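Side-chain contacts in protein-glutamine gamma-glutamyltransferase (Pagrus major, PDB 1G0D), which catalyses the calcium-dependent joining of peptide-bound glutamine to lysine and other primary amines, cross-linking or modifying proteins: residues 402-405 / 406-410; 435-438 / 439-443; 446-449 / 450-454; 544-547 / 548-552. All coordinates share one frame; numbering follows the deposited sequence.

Contact 1: residues 402-405 / 406-410; sequences IVQK and DGQRR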
# COMPACT_ATOMS: atom_id res chain seq x y z
N ILE A 402 21.71 7.91 -28.40
CA ILE A 402 22.94 8.69 -28.29
C ILE A 402 22.80 9.73 -29.40
O ILE A 402 22.88 9.41 -30.59
CB ILE A 402 24.21 7.87 -28.60
CG1 ILE A 402 24.37 6.72 -27.58
CG2 ILE A 402 25.40 8.81 -28.70
CD1 ILE A 402 25.37 6.95 -26.48
N VAL A 403 22.53 10.97 -29.04
CA VAL A 403 22.43 12.00 -30.06
C VAL A 403 23.74 12.75 -30.07
O VAL A 403 24.15 13.30 -29.04
CB VAL A 403 21.31 13.00 -29.76
CG1 VAL A 403 21.18 13.95 -30.92
CG2 VAL A 403 19.97 12.25 -29.49
N GLN A 404 24.41 12.76 -31.22
CA GLN A 404 25.69 13.44 -31.37
C GLN A 404 25.51 14.95 -31.56
O GLN A 404 24.41 15.42 -31.84
CB GLN A 404 26.45 12.83 -32.54
CG GLN A 404 26.64 11.31 -32.42
CD GLN A 404 27.06 10.68 -33.74
OE1 GLN A 404 26.56 9.62 -34.13
NE2 GLN A 404 27.97 11.34 -34.46
N LYS A 405 26.61 15.69 -31.42
CA LYS A 405 26.59 17.15 -31.55
C LYS A 405 26.18 17.60 -32.94
O LYS A 405 25.90 18.78 -33.18
CB LYS A 405 27.95 17.74 -31.17
CG LYS A 405 28.39 17.48 -29.72
CD LYS A 405 27.19 17.46 -28.74
CE LYS A 405 26.96 16.09 -28.02
NZ LYS A 405 25.70 15.42 -28.46
N ASP A 406 26.13 16.64 -33.86
CA ASP A 406 25.71 16.92 -35.23
C ASP A 406 24.31 16.36 -35.49
O ASP A 406 23.91 16.15 -36.64
CB ASP A 406 26.71 16.33 -36.21
CG ASP A 406 27.05 14.91 -35.89
OD1 ASP A 406 26.13 14.18 -35.49
OD2 ASP A 406 28.24 14.52 -36.04
N GLY A 407 23.58 16.09 -34.42
CA GLY A 407 22.22 15.61 -34.56
C GLY A 407 22.01 14.16 -34.94
O GLY A 407 20.88 13.73 -34.96
N GLN A 408 23.05 13.40 -35.24
CA GLN A 408 22.86 11.98 -35.56
C GLN A 408 22.43 11.22 -34.28
O GLN A 408 23.11 11.24 -33.24
CB GLN A 408 24.15 11.40 -36.18
CG GLN A 408 24.43 11.92 -37.64
CD GLN A 408 25.88 11.70 -38.19
OE1 GLN A 408 26.19 10.66 -38.79
NE2 GLN A 408 26.74 12.70 -38.00
N ARG A 409 21.27 10.58 -34.34
CA ARG A 409 20.77 9.84 -33.19
C ARG A 409 21.04 8.33 -33.31
O ARG A 409 20.58 7.67 -34.24
CB ARG A 409 19.27 10.08 -33.02
CG ARG A 409 18.90 11.48 -32.61
CD ARG A 409 17.43 11.65 -32.72
NE ARG A 409 16.83 10.62 -33.58
CZ ARG A 409 15.84 9.81 -33.21
NH1 ARG A 409 15.29 9.87 -31.99
NH2 ARG A 409 15.37 8.93 -34.09
N ARG A 410 21.80 7.80 -32.36
CA ARG A 410 22.11 6.38 -32.37
C ARG A 410 21.26 5.64 -31.34
O ARG A 410 21.31 5.92 -30.14
CB ARG A 410 23.61 6.18 -32.13
CG ARG A 410 24.48 7.09 -33.01
CD ARG A 410 25.91 7.12 -32.55
NE ARG A 410 26.52 5.82 -32.73
CZ ARG A 410 27.17 5.15 -31.78
NH1 ARG A 410 27.69 3.95 -32.05
NH2 ARG A 410 27.31 5.68 -30.57
O HOH W 1 25.31 8.14 -36.82
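I402 and R410 face each other as an antiparallel hydrogen-bonded pair, with R410 N giving its hydrogen to I402 O at 2.6 Å and I402 N bonding back to R410 O. Nearer the tip, Q404 N bonds to Q408 O, and G407 N closes a type I turn on Q404 O. With G407 at positive phi after that turn, the geometry fits a tight hairpin of the type I turn plus G1 bulge kind. An Asx turn reinforces it: D406 CG sits between its own backbone N and carbonyl carbon (chi1 48°), which brings OD1 to Q408 N at 3.2 Å.

Packing divides between two faces. On that of V403 and R409 the side chains run side by side, V403 CG2 lying 3.4 Å from R409 CG. On the other, Q404 stretches across, its amide plane turned 74° from the R410 guanidinium; OE1 stands 3.0 Å from R410 CD and 3.6 Å from Q408 CB. A water makes weak bonds to both Q404 OE1 and Q408 OE1. Were Q404 an alanine, the R410 methylenes would probably lose the amide lying against them, and the water its weak bond to OE1.

The charged ends have partners beyond the hairpin: K405 NZ with E314, R410 NH1 with D566, while R409 makes a cation-pi contact with W401. Strand 397-403 runs parallel to strand 307-312, V403 bonding to L312 through the backbone, and strand 409-414 runs parallel to strand 573-581, so the hairpin lies between these two in a mixed sheet.

Contact 2: residues 435-438 / 439-443; sequences DVTL and HYKYP. With SO4 (sulfate ion), chain B.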
# COMPACT_ATOMS: atom_id res chain seq x y z
N ASP A 435 4.07 -13.79 -7.62
CA ASP A 435 4.24 -13.00 -8.84
C ASP A 435 2.90 -12.89 -9.58
O ASP A 435 2.40 -13.84 -10.14
CB ASP A 435 5.31 -13.60 -9.73
CG ASP A 435 5.61 -12.73 -10.93
OD1 ASP A 435 4.64 -12.36 -11.63
OD2 ASP A 435 6.79 -12.40 -11.17
N VAL A 436 2.38 -11.69 -9.60
CA VAL A 436 1.09 -11.39 -10.15
C VAL A 436 1.16 -10.74 -11.55
O VAL A 436 0.16 -10.30 -12.11
CB VAL A 436 0.39 -10.55 -9.02
CG1 VAL A 436 0.13 -9.20 -9.43
CG2 VAL A 436 -0.82 -11.23 -8.55
N THR A 437 2.34 -10.77 -12.17
CA THR A 437 2.53 -10.12 -13.47
C THR A 437 1.55 -10.51 -14.55
O THR A 437 0.94 -9.67 -15.21
CB THR A 437 3.99 -10.33 -14.00
OG1 THR A 437 4.93 -10.21 -12.92
CG2 THR A 437 4.35 -9.27 -15.06
N LEU A 438 1.37 -11.80 -14.74
CA LEU A 438 0.45 -12.22 -15.77
C LEU A 438 -1.01 -11.70 -15.62
O LEU A 438 -1.77 -11.76 -16.57
CB LEU A 438 0.49 -13.73 -15.89
CG LEU A 438 -0.34 -14.19 -17.08
CD1 LEU A 438 0.35 -13.87 -18.37
CD2 LEU A 438 -0.57 -15.66 -16.98
N HIS A 439 -1.42 -11.21 -14.44
CA HIS A 439 -2.79 -10.68 -14.27
C HIS A 439 -2.81 -9.37 -15.04
O HIS A 439 -3.87 -8.87 -15.45
CB HIS A 439 -3.10 -10.24 -12.84
CG HIS A 439 -3.11 -11.31 -11.81
ND1 HIS A 439 -2.87 -12.64 -12.10
CD2 HIS A 439 -3.33 -11.25 -10.47
CE1 HIS A 439 -2.94 -13.35 -10.99
NE2 HIS A 439 -3.22 -12.54 -9.99
N TYR A 440 -1.63 -8.78 -15.15
CA TYR A 440 -1.48 -7.49 -15.81
C TYR A 440 -1.10 -7.57 -17.23
O TYR A 440 -1.58 -6.78 -18.02
CB TYR A 440 -0.46 -6.62 -15.09
CG TYR A 440 -1.01 -6.07 -13.81
CD1 TYR A 440 -0.80 -6.71 -12.60
CD2 TYR A 440 -1.73 -4.88 -13.82
CE1 TYR A 440 -1.29 -6.19 -11.42
CE2 TYR A 440 -2.23 -4.34 -12.64
CZ TYR A 440 -2.00 -5.00 -11.45
OH TYR A 440 -2.46 -4.43 -10.28
N LYS A 441 -0.25 -8.53 -17.60
CA LYS A 441 0.12 -8.56 -18.99
C LYS A 441 0.44 -9.90 -19.61
O LYS A 441 0.93 -10.80 -18.95
CB LYS A 441 1.29 -7.60 -19.23
CG LYS A 441 2.31 -7.52 -18.12
CD LYS A 441 2.98 -6.18 -18.16
CE LYS A 441 4.44 -6.31 -18.55
NZ LYS A 441 4.76 -5.32 -19.63
N TYR A 442 0.16 -10.02 -20.89
CA TYR A 442 0.41 -11.23 -21.61
C TYR A 442 1.90 -11.36 -21.67
O TYR A 442 2.59 -10.37 -21.69
CB TYR A 442 -0.19 -11.12 -22.96
CG TYR A 442 -1.66 -11.37 -22.88
CD1 TYR A 442 -2.14 -12.65 -22.64
CD2 TYR A 442 -2.57 -10.35 -23.11
CE1 TYR A 442 -3.49 -12.91 -22.62
CE2 TYR A 442 -3.92 -10.60 -23.09
CZ TYR A 442 -4.38 -11.89 -22.85
OH TYR A 442 -5.73 -12.18 -22.83
N PRO A 443 2.42 -12.60 -21.71
CA PRO A 443 3.87 -12.79 -21.76
C PRO A 443 4.49 -12.05 -22.91
O PRO A 443 3.89 -11.92 -23.97
CB PRO A 443 4.04 -14.30 -21.86
CG PRO A 443 2.70 -14.83 -22.21
CD PRO A 443 1.68 -13.87 -21.76
S SO4 B . -6.07 -13.66 -7.49
O1 SO4 B . -6.25 -12.83 -8.59
O2 SO4 B . -7.11 -13.39 -6.57
O3 SO4 B . -6.35 -14.92 -8.03
O4 SO4 B . -4.71 -13.59 -7.04
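T437 O takes hydrogens from both Y440 N (2.7 Å) and K441 N (2.9 Å), the second in the carbonyl plane, while H439 N reaches V436 O, so the chain winds through one weakly bonded helical turn. V436 fills the angle between two rings. Its CB lies over one face of the H439 imidazole, with CG2 pressed closely against the NE2 and CD2 side, and its CG1 meets the edge of the Y440 ring 3.9 Å from CE1. An Asx turn leads into the helix: D435 OD1 accepts from T437 N at 2.8 Å and also from T437 OG1. This short helix follows strand 433-435, which carries E434, a calcium ligand by similarity.

Shortened to an alanine, V436 would probably leave a gap beside Y440 and the imidazole freer to turn. H439 NE2 makes a weak bond of 3.5 Å to O4 of a sulfate, most likely a crystallisation additive, which R291 and W351 also bind. With CG anti to the backbone N (chi1 -174°), L438 swings CD1 round to 3.6 Å from P443 CD. Y440 OH bonds to W334 NE1, and K441 NZ to V394 O and to OD1 of N395, likewise a calcium ligand by similarity.

Contact 3: residues 446-449 / 450-454; sequences SQKE and REVYK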
# COMPACT_ATOMS: atom_id res chain seq x y z
N SER A 446 4.34 -12.69 -26.89
CA SER A 446 3.15 -13.41 -27.25
C SER A 446 2.41 -12.65 -28.34
O SER A 446 2.53 -11.45 -28.45
CB SER A 446 2.25 -13.60 -26.00
OG SER A 446 1.83 -12.37 -25.43
N GLN A 447 1.66 -13.36 -29.17
CA GLN A 447 0.91 -12.71 -30.21
C GLN A 447 -0.20 -12.03 -29.47
O GLN A 447 -0.80 -11.08 -29.97
CB GLN A 447 0.31 -13.72 -31.19
CG GLN A 447 -0.66 -13.11 -32.25
CD GLN A 447 0.03 -12.19 -33.30
OE1 GLN A 447 -0.54 -11.15 -33.69
NE2 GLN A 447 1.24 -12.57 -33.75
N LYS A 448 -0.51 -12.53 -28.28
CA LYS A 448 -1.58 -11.89 -27.55
C LYS A 448 -1.06 -10.54 -27.10
O LYS A 448 -1.80 -9.57 -27.12
CB LYS A 448 -2.04 -12.76 -26.38
CG LYS A 448 -3.30 -13.55 -26.72
CD LYS A 448 -4.58 -12.94 -26.13
CE LYS A 448 -5.08 -11.67 -26.86
NZ LYS A 448 -6.26 -10.98 -26.17
N GLU A 449 0.21 -10.47 -26.72
CA GLU A 449 0.80 -9.21 -26.32
C GLU A 449 0.81 -8.30 -27.53
O GLU A 449 0.54 -7.11 -27.39
CB GLU A 449 2.24 -9.37 -25.82
CG GLU A 449 2.91 -8.01 -25.45
CD GLU A 449 4.44 -8.07 -25.44
OE1 GLU A 449 5.02 -8.62 -26.40
OE2 GLU A 449 5.08 -7.57 -24.48
N ARG A 450 1.13 -8.83 -28.71
CA ARG A 450 1.15 -8.00 -29.92
C ARG A 450 -0.21 -7.42 -30.29
O ARG A 450 -0.30 -6.30 -30.75
CB ARG A 450 1.68 -8.76 -31.15
CG ARG A 450 1.54 -7.91 -32.44
CD ARG A 450 2.46 -8.32 -33.60
NE ARG A 450 3.88 -8.22 -33.28
CZ ARG A 450 4.74 -7.39 -33.87
NH1 ARG A 450 4.33 -6.57 -34.84
NH2 ARG A 450 6.02 -7.37 -33.48
N GLU A 451 -1.27 -8.16 -30.10
CA GLU A 451 -2.51 -7.56 -30.50
C GLU A 451 -3.08 -6.61 -29.48
O GLU A 451 -3.94 -5.80 -29.83
CB GLU A 451 -3.51 -8.64 -30.89
CG GLU A 451 -3.73 -9.70 -29.85
CD GLU A 451 -4.38 -10.96 -30.42
OE1 GLU A 451 -3.76 -11.57 -31.33
OE2 GLU A 451 -5.50 -11.34 -29.96
N VAL A 452 -2.64 -6.66 -28.22
CA VAL A 452 -3.15 -5.73 -27.21
C VAL A 452 -2.40 -4.42 -27.31
O VAL A 452 -2.97 -3.35 -27.16
CB VAL A 452 -3.00 -6.28 -25.75
CG1 VAL A 452 -3.33 -5.19 -24.73
CG2 VAL A 452 -3.97 -7.47 -25.55
N TYR A 453 -1.10 -4.51 -27.56
CA TYR A 453 -0.26 -3.33 -27.72
C TYR A 453 -0.73 -2.61 -28.95
O TYR A 453 -0.74 -1.39 -29.00
CB TYR A 453 1.19 -3.75 -27.92
CG TYR A 453 1.91 -3.93 -26.62
CD1 TYR A 453 1.24 -3.74 -25.40
CD2 TYR A 453 3.24 -4.25 -26.60
CE1 TYR A 453 1.90 -3.87 -24.18
CE2 TYR A 453 3.92 -4.39 -25.39
CZ TYR A 453 3.24 -4.20 -24.18
OH TYR A 453 3.90 -4.36 -22.98
N LYS A 454 -1.10 -3.39 -29.96
CA LYS A 454 -1.57 -2.83 -31.21
C LYS A 454 -2.85 -2.06 -30.92
O LYS A 454 -2.99 -0.90 -31.25
CB LYS A 454 -1.81 -3.94 -32.24
CG LYS A 454 -0.53 -4.47 -32.95
CD LYS A 454 -0.87 -5.23 -34.28
CE LYS A 454 -0.98 -6.79 -34.13
NZ LYS A 454 -2.33 -7.40 -33.77
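E449 lays its aliphatic stem over the ring of Y453, one helical turn further on. Its CG stands anti to the backbone N (chi1 177°) and the chain beyond is extended, which sets CG 4.0 Å from the Y453 ring centroid, over the face and shifted toward the rim. The carboxylate plane is inclined 29° to the ring, and OE2 comes 3.5 Å from Y453 CE2. The other oxygen, OE1, is bonded to G445 N, which limits the rotation of the carboxylate while OE2 merely packs against the ring.

E451 takes a different rotamer. Its CG is tucked between its own backbone N and carbonyl carbon (chi1 53°), which sets CG 3.2 Å from Q447 O, the chain beyond it extended. K448, bent at chi2 and chi3, meets its end: CE lies 3.1 Å from E451 OE2, but NZ is 3.9 Å from that oxygen, a long salt bridge, and NZ also pairs with E378.

S446 is the N-cap, its OG accepting from E449 N at 2.8 Å while also bonded to P443 O. The capped first turn carries E449 into what is probably a calcium site, with E444 and N395 also ligands by similarity; Y453 OH is bonded to N395.

Contact 4: residues 544-547 / 548-552; sequences LHYD and DYVRC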
# COMPACT_ATOMS: atom_id res chain seq x y z
N LEU A 544 33.88 0.08 -6.04
CA LEU A 544 33.21 1.18 -5.37
C LEU A 544 33.66 1.13 -3.91
O LEU A 544 33.80 0.03 -3.35
CB LEU A 544 31.70 0.99 -5.50
CG LEU A 544 31.01 1.44 -6.79
CD1 LEU A 544 31.51 2.78 -7.24
CD2 LEU A 544 31.26 0.43 -7.84
N HIS A 545 33.91 2.30 -3.30
CA HIS A 545 34.39 2.40 -1.91
C HIS A 545 33.48 3.19 -1.00
O HIS A 545 32.90 4.19 -1.39
CB HIS A 545 35.75 3.08 -1.85
CG HIS A 545 36.79 2.40 -2.67
ND1 HIS A 545 36.96 2.66 -4.02
CD2 HIS A 545 37.72 1.48 -2.34
CE1 HIS A 545 37.96 1.94 -4.48
NE2 HIS A 545 38.44 1.21 -3.48
N TYR A 546 33.43 2.77 0.25
CA TYR A 546 32.56 3.42 1.19
C TYR A 546 32.72 4.91 1.30
O TYR A 546 31.75 5.63 1.11
CB TYR A 546 32.71 2.82 2.57
CG TYR A 546 31.83 3.49 3.58
CD1 TYR A 546 30.44 3.47 3.44
CD2 TYR A 546 32.37 4.17 4.67
CE1 TYR A 546 29.62 4.09 4.37
CE2 TYR A 546 31.54 4.80 5.61
CZ TYR A 546 30.17 4.76 5.45
OH TYR A 546 29.35 5.39 6.35
N ASP A 547 33.92 5.37 1.60
CA ASP A 547 34.15 6.81 1.78
C ASP A 547 33.85 7.63 0.56
O ASP A 547 33.78 8.85 0.63
CB ASP A 547 35.58 7.07 2.24
CG ASP A 547 36.52 5.95 1.86
OD1 ASP A 547 37.33 6.14 0.91
OD2 ASP A 547 36.44 4.87 2.50
N ASP A 548 33.67 6.96 -0.57
CA ASP A 548 33.33 7.64 -1.81
C ASP A 548 31.81 7.70 -1.89
O ASP A 548 31.22 8.77 -1.98
CB ASP A 548 33.85 6.85 -3.03
CG ASP A 548 35.35 7.04 -3.29
OD1 ASP A 548 35.93 8.05 -2.83
OD2 ASP A 548 35.94 6.15 -3.96
N TYR A 549 31.16 6.54 -1.83
CA TYR A 549 29.70 6.52 -1.94
C TYR A 549 28.89 6.96 -0.74
O TYR A 549 27.70 7.11 -0.90
CB TYR A 549 29.15 5.17 -2.48
CG TYR A 549 29.19 3.96 -1.56
CD1 TYR A 549 28.53 3.96 -0.33
CD2 TYR A 549 29.96 2.85 -1.90
CE1 TYR A 549 28.64 2.89 0.54
CE2 TYR A 549 30.08 1.78 -1.04
CZ TYR A 549 29.43 1.81 0.18
OH TYR A 549 29.63 0.76 1.07
N VAL A 550 29.49 7.17 0.43
CA VAL A 550 28.66 7.64 1.55
C VAL A 550 28.21 9.03 1.21
O VAL A 550 27.16 9.50 1.63
CB VAL A 550 29.42 7.84 2.85
CG1 VAL A 550 28.70 7.12 3.96
CG2 VAL A 550 30.84 7.43 2.69
N ARG A 551 29.06 9.70 0.44
CA ARG A 551 28.82 11.07 0.03
C ARG A 551 27.56 11.28 -0.83
O ARG A 551 26.87 12.28 -0.68
CB ARG A 551 30.07 11.58 -0.72
CG ARG A 551 31.07 12.38 0.14
CD ARG A 551 32.43 11.71 0.22
NE ARG A 551 33.18 11.87 -1.02
CZ ARG A 551 34.45 11.47 -1.19
NH1 ARG A 551 35.11 10.88 -0.20
NH2 ARG A 551 35.05 11.63 -2.37
N CYS A 552 27.23 10.32 -1.69
CA CYS A 552 26.12 10.48 -2.63
C CYS A 552 24.86 9.65 -2.42
O CYS A 552 23.77 10.01 -2.85
CB CYS A 552 26.65 10.24 -4.05
SG CYS A 552 28.49 10.45 -4.31
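Y546 and Y549 pack against each other in a single helical turn that follows strand 536-544 in the first of the two C-terminal β-barrel domains of the transglutaminase fold. The turn borders P482 and I580, GTP-site residues by similarity, whose side chains lie about 6 Å from those of Y549 and L544 respectively. H545 holds the N-cap position. Its carbonyl oxygen receives Y549 N nearly straight on at 3.0 Å and D548 N from above the carbonyl plane.

The packing centres on two tyrosine rings. Y549 CG stands between its own N and carbonyl carbon (chi1 72°), folding the ring back over the start of the helix, with Y546 CA over its face, 3.8 Å from the centroid. The two rings meet obliquely, planes 81° apart, with Y546 CD1 3.5 Å from Y549 CE1. L544 CB touches the Y549 edge. V550 CG2 lies over the centre of the Y546 ring, its exact position doubtful because it clashes with Y546 O. Beyond the turn, Y549 OH binds T486 O and G485 N, and Y546 OH binds R669.

The polar side chains of H545, D547, D548 and R551 form a second group. D547 OD1 and D548 OD1 lie 4.4 Å apart. H545 runs alongside D548, its ring nearly perpendicular to the carboxylate, with ND1 3.6 Å from OD2. R551 NH2 is 3.7 Å from D548 OD1, a long salt bridge of charge alone, the oxygen lying well out of the guanidinium plane; D548 CA sits 4.0 Å above the centre of that guanidinium face.

Followed from the N terminus, the four contacts come in series; each turns the chain locally, and none nests within or crosses another. Contact 1 closes the hairpin between strands 397-403 and 409-414. Contact 2 then winds the short helix 437-440, and contact 3 opens helix 447-456 just beyond it. These two touch, Y442 CZ lying 3.5 Å from K448 CD, and together they border residues assigned to calcium binding by similarity. Contact 4 comes much later, where strand 536-544 gives way to a helical turn. Its nearest atoms stay about 21 Å from contact 1, yet strand 558-566, which follows it, shares a mixed sheet with the hairpin.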